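NAD(P)H dehydrogenase (quinone) (Deinococcus radiodurans, PDB 1YDG) catalyses the reduction of quinones to quinols by NADH or NADPH, using one FMN per monomer as a homotetrameric flavoprotein. Local coordinates at residues Gly35-Leu40 with Leu76-Ala81; Asn115-Ala120 with Arg191-Leu196. All blocks are in the same frame, centred on the assembly; numbering follows the deposited sequence.

Interaction 1. Residues Gly35-Leu40 with Leu76-Ala81; sequences GAEVRL and LEWAEA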
loop_
_atom_site.group_PDB
_atom_site.type_symbol
_atom_site.label_atom_id
_atom_site.label_comp_id
_atom_site.label_asym_id
_atom_site.label_seq_id
_atom_site.Cartn_x
_atom_site.Cartn_y
_atom_site.Cartn_z
ATOM N N GLY B 35 23.291 11.838 -20.740
ATOM C CA GLY B 35 24.571 11.172 -21.007
ATOM C C GLY B 35 24.582 9.678 -20.728
ATOM O O GLY B 35 25.651 9.045 -20.745
ATOM N N ALA B 36 23.413 9.105 -20.458
ATOM C CA ALA B 36 23.310 7.672 -20.231
ATOM C C ALA B 36 23.302 6.900 -21.545
ATOM O O ALA B 36 22.983 7.443 -22.600
ATOM C CB ALA B 36 22.040 7.349 -19.431
ATOM N N GLU B 37 23.669 5.629 -21.460
ATOM C CA GLU B 37 23.424 4.671 -22.523
ATOM C C GLU B 37 22.048 4.075 -22.285
ATOM O O GLU B 37 21.824 3.464 -21.246
ATOM C CB GLU B 37 24.478 3.559 -22.498
ATOM C CG GLU B 37 24.263 2.521 -23.584
ATOM C CD GLU B 37 25.422 1.568 -23.750
ATOM O OE1 GLU B 37 26.129 1.281 -22.759
ATOM O OE2 GLU B 37 25.609 1.090 -24.894
ATOM N N VAL B 38 21.131 4.241 -23.239
ATOM C CA VAL B 38 19.732 3.891 -23.002
ATOM C C VAL B 38 19.239 2.707 -23.838
ATOM O O VAL B 38 19.508 2.629 -25.038
ATOM C CB VAL B 38 18.813 5.102 -23.269
ATOM C CG1 VAL B 38 17.406 4.822 -22.783
ATOM C CG2 VAL B 38 19.370 6.376 -22.585
ATOM N N ARG B 39 18.519 1.797 -23.190
ATOM C CA ARG B 39 17.659 0.832 -23.890
ATOM C C ARG B 39 16.201 1.146 -23.600
ATOM O O ARG B 39 15.794 1.161 -22.451
ATOM C CB ARG B 39 17.943 -0.609 -23.463
ATOM C CG ARG B 39 19.325 -1.055 -23.820
ATOM C CD ARG B 39 19.537 -2.520 -23.482
ATOM N NE ARG B 39 20.881 -2.920 -23.858
ATOM C CZ ARG B 39 21.479 -4.046 -23.484
ATOM N NH1 ARG B 39 20.844 -4.944 -22.741
ATOM N NH2 ARG B 39 22.720 -4.275 -23.887
ATOM N N LEU B 40 15.429 1.375 -24.655
ATOM C CA LEU B 40 13.983 1.421 -24.599
ATOM C C LEU B 40 13.446 0.057 -25.001
ATOM O O LEU B 40 13.695 -0.407 -26.114
ATOM C CB LEU B 40 13.477 2.484 -25.567
ATOM C CG LEU B 40 11.975 2.661 -25.772
ATOM C CD1 LEU B 40 11.346 3.026 -24.469
ATOM C CD2 LEU B 40 11.732 3.748 -26.816
ATOM N N LEU B 76 17.891 -6.200 -17.501
ATOM C CA LEU B 76 18.048 -5.724 -16.121
ATOM C C LEU B 76 19.415 -6.086 -15.537
ATOM O O LEU B 76 19.961 -5.315 -14.765
ATOM C CB LEU B 76 16.921 -6.220 -15.222
ATOM C CG LEU B 76 15.495 -5.957 -15.723
ATOM C CD1 LEU B 76 14.520 -6.167 -14.612
ATOM C CD2 LEU B 76 15.311 -4.567 -16.317
ATOM N N GLU B 77 19.963 -7.253 -15.905
ATOM C CA GLU B 77 21.334 -7.607 -15.514
ATOM C C GLU B 77 22.317 -6.578 -16.073
ATOM O O GLU B 77 23.268 -6.182 -15.400
ATOM C CB GLU B 77 21.687 -9.019 -15.984
ATOM C CG GLU B 77 23.129 -9.454 -15.675
ATOM C CD GLU B 77 23.449 -10.910 -16.075
ATOM O OE1 GLU B 77 22.518 -11.716 -16.297
ATOM O OE2 GLU B 77 24.661 -11.249 -16.158
ATOM N N TRP B 78 22.083 -6.151 -17.304
ATOM C CA TRP B 78 22.902 -5.140 -17.954
ATOM C C TRP B 78 22.765 -3.760 -17.304
ATOM O O TRP B 78 23.768 -3.060 -17.129
ATOM C CB TRP B 78 22.550 -5.049 -19.450
ATOM C CG TRP B 78 23.140 -3.879 -20.178
ATOM C CD1 TRP B 78 24.394 -3.773 -20.661
ATOM C CD2 TRP B 78 22.484 -2.640 -20.482
ATOM N NE1 TRP B 78 24.575 -2.542 -21.256
ATOM C CE2 TRP B 78 23.407 -1.838 -21.174
ATOM C CE3 TRP B 78 21.192 -2.135 -20.242
ATOM C CZ2 TRP B 78 23.098 -0.561 -21.623
ATOM C CZ3 TRP B 78 20.890 -0.880 -20.691
ATOM C CH2 TRP B 78 21.837 -0.094 -21.362
ATOM N N ALA B 79 21.533 -3.377 -16.973
ATOM C CA ALA B 79 21.234 -2.039 -16.480
ATOM C C ALA B 79 21.892 -1.751 -15.132
ATOM O O ALA B 79 22.088 -2.624 -14.302
ATOM C CB ALA B 79 19.720 -1.824 -16.379
ATOM N N GLU B 80 22.240 -0.498 -14.939
ATOM C CA GLU B 80 22.620 -0.019 -13.629
ATOM C C GLU B 80 21.467 0.786 -13.049
ATOM O O GLU B 80 21.353 0.926 -11.836
ATOM C CB GLU B 80 23.882 0.802 -13.754
ATOM C CG GLU B 80 25.092 -0.056 -14.015
ATOM C CD GLU B 80 26.200 0.652 -14.754
ATOM O OE1 GLU B 80 25.936 1.605 -15.498
ATOM O OE2 GLU B 80 27.361 0.245 -14.586
ATOM N N ALA B 81 20.612 1.299 -13.934
ATOM C CA ALA B 81 19.446 2.063 -13.552
ATOM C C ALA B 81 18.242 1.542 -14.308
ATOM O O ALA B 81 18.288 1.403 -15.515
ATOM C CB ALA B 81 19.683 3.539 -13.848
HETATM O O HOH W 1 27.040 -1.517 -22.766
#
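Arg39 lays its guanidinium flat on the indole of Trp78, the two planes only 5° from parallel. This is a cation-pi stack: Arg39 CZ sits 3.6 Å from the centroid of the five-membered ring of Trp78, 18° off the ring normal. The arginine chain runs extended from CG to NE, which carries the charged end across the indole while the aliphatic part stays over the other ring. There Arg39 CD makes a CH-pi contact, 3.8 Å from the centroid of the six-membered ring of Trp78. The charge has a second anchor in a salt bridge from Arg39 NH1 to Asp75, a few residues earlier on the tryptophan's own helix 73-78, and this bridge should hold the guanidinium against turning. In the flavodoxin-like fold the two segments belong to strand 37-42, parallel to strand 8-13 in the central sheet, and to the end of the short helix that leads into strand 81-89. Van der Waals contact with Glu37 is made at another part of the indole: Glu37 CG lies in the ring plane at the edge, 3.8 Å from Trp78 CZ2, and Glu37 O approaches Trp78 CH2 to 3.6 Å. Polar contact between these two side chains goes through one water, which donates to Glu37 OE1 at 2.9 Å and accepts from Trp78 NE1 at 3.1 Å.

Interaction 2. Residues Asn115-Ala120 with Arg191-Leu196; sequences NKTFSA and RRQVEL
Gln193 reaches from its helix to the strand and grips two hydroxyls, one with each end of its amide. With CG anti to the backbone N (chi1 177°) and the chain extended beyond it, the side chain reaches out far enough to set the amide between Thr117 and Ser119, two residues apart on the strand. Gln193 NE2 donates to Thr117 OG1 at 3.1 Å, nearly straight at 164°, with the acceptor close to the amide plane. At the other end Ser119 OG donates to Gln193 OE1 over 2.7 Å, tilted 21° from the carbonyl plane. Held at both ends, the amide should have little freedom to flip. All these groups are buried, and further bonds serve them: Gln193 NE2 also reaches Ile82 O, Thr117 OG1 pairs with Thr197 OG1, and Ser119 OG pairs with Gln189 NE2. Away from this tight polar core the contact thins out. Leu196 points at the strand, yet Leu196 CB stays 5.4 Å from Thr117 CG2, and Glu195, on the far side of the helix, is exposed to solvent. The helix segment runs almost antiparallel to the strand, their axes 9.3 Å apart, as helix 180-204 packs on one side of the flavodoxin-like sheet; Phe118 points away from the helix segment, packs on Ala142 of helix 131-144 and meets Phe84 edge-to-face.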
loop_
_atom_site.group_PDB
_atom_site.type_symbol
_atom_site.label_atom_id
_atom_site.label_comp_id
_atom_site.label_asym_id
_atom_site.label_seq_id
_atom_site.Cartn_x
_atom_site.Cartn_y
_atom_site.Cartn_z
ATOM N N ASN B 115 21.178 -3.695 -5.806
ATOM C CA ASN B 115 21.903 -2.442 -5.902
ATOM C C ASN B 115 21.674 -1.627 -7.185
ATOM O O ASN B 115 22.324 -0.620 -7.372
ATOM C CB ASN B 115 23.404 -2.674 -5.663
ATOM C CG ASN B 115 23.669 -3.389 -4.347
ATOM O OD1 ASN B 115 23.044 -3.085 -3.334
ATOM N ND2 ASN B 115 24.583 -4.356 -4.362
ATOM N N LYS B 116 20.725 -2.011 -8.031
ATOM C CA LYS B 116 20.419 -1.203 -9.205
ATOM C C LYS B 116 19.416 -0.140 -8.768
ATOM O O LYS B 116 18.612 -0.384 -7.879
ATOM C CB LYS B 116 19.854 -2.070 -10.320
ATOM C CG LYS B 116 20.851 -3.052 -10.879
ATOM C CD LYS B 116 20.184 -4.175 -11.632
ATOM C CE LYS B 116 21.198 -5.291 -11.953
ATOM N NZ LYS B 116 22.305 -4.866 -12.877
ATOM N N THR B 117 19.490 1.051 -9.341
ATOM C CA THR B 117 18.479 2.065 -9.023
ATOM C C THR B 117 17.202 1.745 -9.761
ATOM O O THR B 117 17.229 1.126 -10.822
ATOM C CB THR B 117 18.918 3.481 -9.314
ATOM O OG1 THR B 117 19.177 3.622 -10.702
ATOM C CG2 THR B 117 20.171 3.848 -8.513
ATOM N N PHE B 118 16.092 2.166 -9.173
ATOM C CA PHE B 118 14.769 1.847 -9.639
ATOM C C PHE B 118 13.815 2.994 -9.395
ATOM O O PHE B 118 13.727 3.504 -8.277
ATOM C CB PHE B 118 14.214 0.655 -8.894
ATOM C CG PHE B 118 12.887 0.203 -9.412
ATOM C CD1 PHE B 118 12.818 -0.667 -10.497
ATOM C CD2 PHE B 118 11.703 0.676 -8.855
ATOM C CE1 PHE B 118 11.579 -1.091 -10.995
ATOM C CE2 PHE B 118 10.463 0.261 -9.343
ATOM C CZ PHE B 118 10.402 -0.618 -10.429
ATOM N N SER B 119 13.078 3.372 -10.435
ATOM C CA SER B 119 11.909 4.242 -10.274
ATOM C C SER B 119 10.829 3.777 -11.243
ATOM O O SER B 119 11.067 2.901 -12.082
ATOM C CB SER B 119 12.270 5.707 -10.509
ATOM O OG SER B 119 12.292 6.022 -11.879
ATOM N N ALA B 120 9.629 4.322 -11.098
ATOM C CA ALA B 120 8.496 3.816 -11.843
ATOM C C ALA B 120 7.574 4.928 -12.326
ATOM O O ALA B 120 7.597 6.039 -11.811
ATOM C CB ALA B 120 7.726 2.808 -10.985
ATOM N N ARG B 191 16.429 12.131 -15.420
ATOM C CA ARG B 191 17.682 12.869 -15.311
ATOM C C ARG B 191 18.237 12.711 -13.884
ATOM O O ARG B 191 19.411 12.436 -13.668
ATOM C CB ARG B 191 17.452 14.344 -15.698
ATOM C CG ARG B 191 18.594 15.311 -15.415
ATOM C CD ARG B 191 18.278 16.726 -15.939
ATOM N NE ARG B 191 17.214 17.360 -15.144
ATOM C CZ ARG B 191 15.998 17.729 -15.584
ATOM N NH1 ARG B 191 15.628 17.577 -16.859
ATOM N NH2 ARG B 191 15.138 18.280 -14.725
ATOM N N ARG B 192 17.355 12.854 -12.916
ATOM C CA ARG B 192 17.725 12.730 -11.524
ATOM C C ARG B 192 18.226 11.334 -11.193
ATOM O O ARG B 192 19.239 11.182 -10.521
ATOM C CB ARG B 192 16.512 13.074 -10.682
ATOM C CG ARG B 192 16.648 12.729 -9.243
ATOM C CD ARG B 192 15.385 13.179 -8.495
ATOM N NE ARG B 192 15.337 12.517 -7.205
ATOM C CZ ARG B 192 16.070 12.874 -6.166
ATOM N NH1 ARG B 192 16.905 13.906 -6.256
ATOM N NH2 ARG B 192 15.974 12.195 -5.035
ATOM N N GLN B 193 17.506 10.317 -11.654
ATOM C CA GLN B 193 17.918 8.932 -11.413
ATOM C C GLN B 193 19.278 8.613 -12.025
ATOM O O GLN B 193 20.094 7.925 -11.404
ATOM C CB GLN B 193 16.855 7.950 -11.912
ATOM C CG GLN B 193 17.253 6.479 -11.757
ATOM C CD GLN B 193 16.123 5.527 -12.000
ATOM O OE1 GLN B 193 15.007 5.940 -12.272
ATOM N NE2 GLN B 193 16.405 4.221 -11.899
ATOM N N VAL B 194 19.527 9.113 -13.230
ATOM C CA VAL B 194 20.831 8.920 -13.891
ATOM C C VAL B 194 21.951 9.581 -13.083
ATOM O O VAL B 194 22.978 8.963 -12.841
ATOM C CB VAL B 194 20.811 9.463 -15.349
ATOM C CG1 VAL B 194 22.228 9.581 -15.930
ATOM C CG2 VAL B 194 19.937 8.592 -16.222
ATOM N N GLU B 195 21.723 10.820 -12.645
ATOM C CA GLU B 195 22.681 11.532 -11.770
ATOM C C GLU B 195 22.970 10.794 -10.447
ATOM O O GLU B 195 24.135 10.627 -10.060
ATOM C CB GLU B 195 22.187 12.957 -11.490
ATOM C CG GLU B 195 22.265 13.868 -12.719
ATOM C CD GLU B 195 21.530 15.203 -12.557
ATOM O OE1 GLU B 195 21.029 15.504 -11.441
ATOM O OE2 GLU B 195 21.462 15.957 -13.561
ATOM N N LEU B 196 21.928 10.336 -9.765
ATOM C CA LEU B 196 22.129 9.500 -8.566
ATOM C C LEU B 196 22.919 8.216 -8.866
ATOM O O LEU B 196 23.853 7.863 -8.139
ATOM C CB LEU B 196 20.795 9.160 -7.897
ATOM C CG LEU B 196 20.110 10.322 -7.154
ATOM C CD1 LEU B 196 18.668 9.981 -6.827
ATOM C CD2 LEU B 196 20.855 10.712 -5.886
#

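In the fold
Interactions 1 and 2 have centres about 10 Å apart and involve the same central sheet. Lys116, just before the strand of interaction 2, joins them directly: its NZ lies 2.7 Å from Ala79 O and 3.0 Å from Glu77 O, both probable hydrogen bonds, and so ties down the end of the helix that carries Trp78. Ala81 CB also packs 3.2 Å from Thr117 OG1, where strand 81-89 begins beside strand 117-124. Interaction 1 is at the surface, away from the FMN site, whereas interaction 2 is buried. Farther along, strand 117-124 supplies the FMN-binding residues Ser123 and Ala124, and the Phe118 side chain is about 11 Å from that of His144, another FMN-binding residue.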